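PDB 2D69: ribulose bisphosphate carboxylase from Pyrococcus horikoshii, which catalyses the carboxylation of ribulose 1,5-bisphosphate to two molecules of 3-phosphoglycerate, and its oxygenation, as a type III Rubisco built of large subunits alone. Local coordinates for the interface of chains A and B. Numbering follows the deposited sequence. Chains: chain A/B, Ribulose bisphosphate carboxylase.

The interface of chains A and B. Residues chain A 229-231, 234, 255-257, 259-260; chain B 231, 256-260, 263.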
loop_
_atom_site.group_PDB
_atom_site.type_symbol
_atom_site.label_atom_id
_atom_site.label_comp_id
_atom_site.label_asym_id
_atom_site.label_seq_id
_atom_site.Cartn_x
_atom_site.Cartn_y
_atom_site.Cartn_z
ATOM N N GLY A 229 -4.689 -3.917 -26.625
ATOM C CA GLY A 229 -5.674 -3.063 -26.006
ATOM C C GLY A 229 -5.039 -1.727 -25.539
ATOM O O GLY A 229 -3.837 -1.516 -25.665
ATOM N N PRO A 230 -5.857 -0.859 -24.947
ATOM C CA PRO A 230 -5.365 0.269 -24.138
ATOM C C PRO A 230 -4.330 -0.281 -23.164
ATOM O O PRO A 230 -4.535 -1.384 -22.665
ATOM C CB PRO A 230 -6.605 0.718 -23.372
ATOM C CG PRO A 230 -7.756 0.261 -24.200
ATOM C CD PRO A 230 -7.329 -0.914 -24.991
ATOM N N VAL A 231 -3.267 0.471 -22.901
ATOM C CA VAL A 231 -2.077 -0.097 -22.262
ATOM C C VAL A 231 -2.353 -0.762 -20.906
ATOM O O VAL A 231 -1.783 -1.803 -20.598
ATOM C CB VAL A 231 -0.892 0.888 -21.994
ATOM C CG1 VAL A 231 0.400 0.179 -22.353
ATOM C CG2 VAL A 231 -0.992 2.121 -22.716
ATOM N N MET A 234 -3.707 -4.085 -21.546
ATOM C CA MET A 234 -2.694 -5.021 -22.068
ATOM C C MET A 234 -1.872 -5.531 -20.892
ATOM O O MET A 234 -1.581 -6.710 -20.833
ATOM C CB MET A 234 -1.685 -4.401 -23.047
ATOM C CG MET A 234 -2.203 -3.925 -24.325
ATOM S SD MET A 234 -0.915 -4.125 -25.640
ATOM C CE MET A 234 -0.193 -2.560 -25.330
ATOM N N VAL A 255 -0.549 -0.913 -34.443
ATOM C CA VAL A 255 -1.814 -0.382 -33.976
ATOM C C VAL A 255 -1.686 0.120 -32.518
ATOM O O VAL A 255 -2.163 1.171 -32.177
ATOM C CB VAL A 255 -2.896 -1.494 -33.978
ATOM C CG1 VAL A 255 -4.147 -1.005 -33.408
ATOM C CG2 VAL A 255 -3.108 -2.067 -35.416
ATOM N N ALA A 256 -1.063 -0.659 -31.652
ATOM C CA ALA A 256 -0.837 -0.196 -30.276
ATOM C C ALA A 256 0.110 1.013 -30.137
ATOM O O ALA A 256 -0.140 1.973 -29.381
ATOM C CB ALA A 256 -0.288 -1.328 -29.454
ATOM N N GLY A 257 1.251 0.913 -30.808
ATOM C CA GLY A 257 2.198 2.007 -30.915
ATOM C C GLY A 257 3.420 1.820 -30.011
ATOM O O GLY A 257 3.434 1.002 -29.104
ATOM N N SER A 259 4.972 3.749 -27.722
ATOM C CA SER A 259 4.900 4.134 -26.320
ATOM C C SER A 259 4.422 2.984 -25.467
ATOM O O SER A 259 5.055 2.639 -24.416
ATOM C CB SER A 259 3.989 5.346 -26.144
ATOM O OG SER A 259 3.901 5.653 -24.765
ATOM N N ALA A 260 3.377 2.335 -25.937
ATOM C CA ALA A 260 2.856 1.177 -25.197
ATOM C C ALA A 260 3.811 0.022 -25.278
ATOM O O ALA A 260 3.974 -0.652 -24.306
ATOM C CB ALA A 260 1.561 0.767 -25.718
ATOM N N VAL B 231 4.897 4.923 -21.942
ATOM C CA VAL B 231 3.676 5.397 -21.306
ATOM C C VAL B 231 3.856 5.669 -19.832
ATOM O O VAL B 231 3.288 6.616 -19.377
ATOM C CB VAL B 231 2.419 4.477 -21.291
ATOM C CG1 VAL B 231 1.194 5.303 -21.763
ATOM C CG2 VAL B 231 2.604 3.287 -21.981
ATOM N N ALA B 256 3.455 8.167 -30.346
ATOM C CA ALA B 256 3.175 7.434 -29.092
ATOM C C ALA B 256 2.213 6.250 -29.349
ATOM O O ALA B 256 2.437 5.095 -28.906
ATOM C CB ALA B 256 2.574 8.428 -28.082
ATOM N N GLY B 257 1.113 6.585 -30.043
ATOM C CA GLY B 257 0.167 5.637 -30.591
ATOM C C GLY B 257 -1.077 5.383 -29.732
ATOM O O GLY B 257 -1.199 5.891 -28.576
ATOM N N TRP B 258 -1.993 4.576 -30.280
ATOM C CA TRP B 258 -3.376 4.595 -29.821
ATOM C C TRP B 258 -3.523 3.961 -28.451
ATOM O O TRP B 258 -4.403 4.373 -27.687
ATOM C CB TRP B 258 -4.346 3.914 -30.823
ATOM C CG TRP B 258 -4.510 4.642 -32.136
ATOM C CD1 TRP B 258 -4.202 4.152 -33.356
ATOM C CD2 TRP B 258 -5.025 5.951 -32.353
ATOM N NE1 TRP B 258 -4.414 5.105 -34.318
ATOM C CE2 TRP B 258 -4.978 6.202 -33.737
ATOM C CE3 TRP B 258 -5.565 6.926 -31.535
ATOM C CZ2 TRP B 258 -5.389 7.392 -34.294
ATOM C CZ3 TRP B 258 -5.986 8.101 -32.096
ATOM C CH2 TRP B 258 -5.896 8.333 -33.459
ATOM N N SER B 259 -2.736 2.927 -28.155
ATOM C CA SER B 259 -2.828 2.260 -26.872
ATOM C C SER B 259 -2.449 3.202 -25.719
ATOM O O SER B 259 -3.158 3.273 -24.679
ATOM C CB SER B 259 -1.948 1.042 -26.871
ATOM O OG SER B 259 -1.996 0.412 -25.645
ATOM N N ALA B 260 -1.358 3.953 -25.892
ATOM C CA ALA B 260 -0.934 4.954 -24.900
ATOM C C ALA B 260 -1.951 6.082 -24.807
ATOM O O ALA B 260 -2.212 6.613 -23.748
ATOM C CB ALA B 260 0.437 5.549 -25.281
ATOM N N TYR B 263 -5.065 5.134 -22.721
ATOM C CA TYR B 263 -4.757 5.165 -21.300
ATOM C C TYR B 263 -4.503 6.552 -20.770
ATOM O O TYR B 263 -5.030 6.937 -19.705
ATOM C CB TYR B 263 -3.556 4.223 -20.977
ATOM C CG TYR B 263 -3.174 4.279 -19.561
ATOM C CD1 TYR B 263 -4.031 3.759 -18.581
ATOM C CD2 TYR B 263 -1.961 4.851 -19.154
ATOM C CE1 TYR B 263 -3.681 3.780 -17.250
ATOM C CE2 TYR B 263 -1.602 4.909 -17.781
ATOM C CZ TYR B 263 -2.458 4.340 -16.851
ATOM O OH TYR B 263 -2.157 4.372 -15.519
HETATM O O HOH W 1 1.062 3.323 -27.707
HETATM O O HOH W 2 -0.853 3.608 -32.809
#
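Two copies of the helix 258-271 meet at their N-terminal turns across the two-fold axis of a Rubisco dimer, in a close-packed seam of Gly, Ala, Ser and Val in the catalytic alpha/beta barrel domains; the patch centre lies about 12 Å from the active-site A:His278. B:Ser259 is the most deeply covered residue here, with 80 Å² hidden by chain A. Its backbone N donates to the carbonyl A:Ala256 O at 3.0 Å, in the carbonyl plane on a lone pair; the twin, A:Ser259 N to B:Ala256 O, measures 3.1 Å. The side chain packs against chain A. CB of B:Ser259 sits by the carbonyl oxygens A:Ala256 O and A:Gly229 O, then against the CA and CB of A:Ala256 and the methyl of A:Ala260. OG stands anti to its own backbone N (chi1 178°) and so points at the loop leading into helix 231-244. There the hydroxyl donates to A:Gly229 O at 2.7 Å, again on an in-plane lone pair, with a C=O...OG angle of 143°. A:Val231 N, in close contact with this OG at 3.0 Å, and the A:Met234 methyl CE pack beside it. The N-H of A:Val231 turns instead to the backbone carbonyl B:Ser259 O, a weak hydrogen bond of 3.3 Å that caps the start of helix 231-244. A:Ser259 repeats the torsion, and its OG lies close to B:Val231 N, whose N-H makes a weak bond to A:Ser259 O. Beside the serines, on the two-fold, the two Val231 side chains approach tip to tip, and A:Val231 CG2 also reaches over B:Ala260 CA to the CB of B:Tyr263. At the edge, water 2 joins B:Trp258 N to A:Val255 O. Water 1 sits near the axis, gripped by both Ala260 amides and both Ala256 carbonyls, so each Ala256 O serves a serine amide and this water; the contacts from water 1 to A:Ala256 O and to B:Ala256 O are both 2.5 Å.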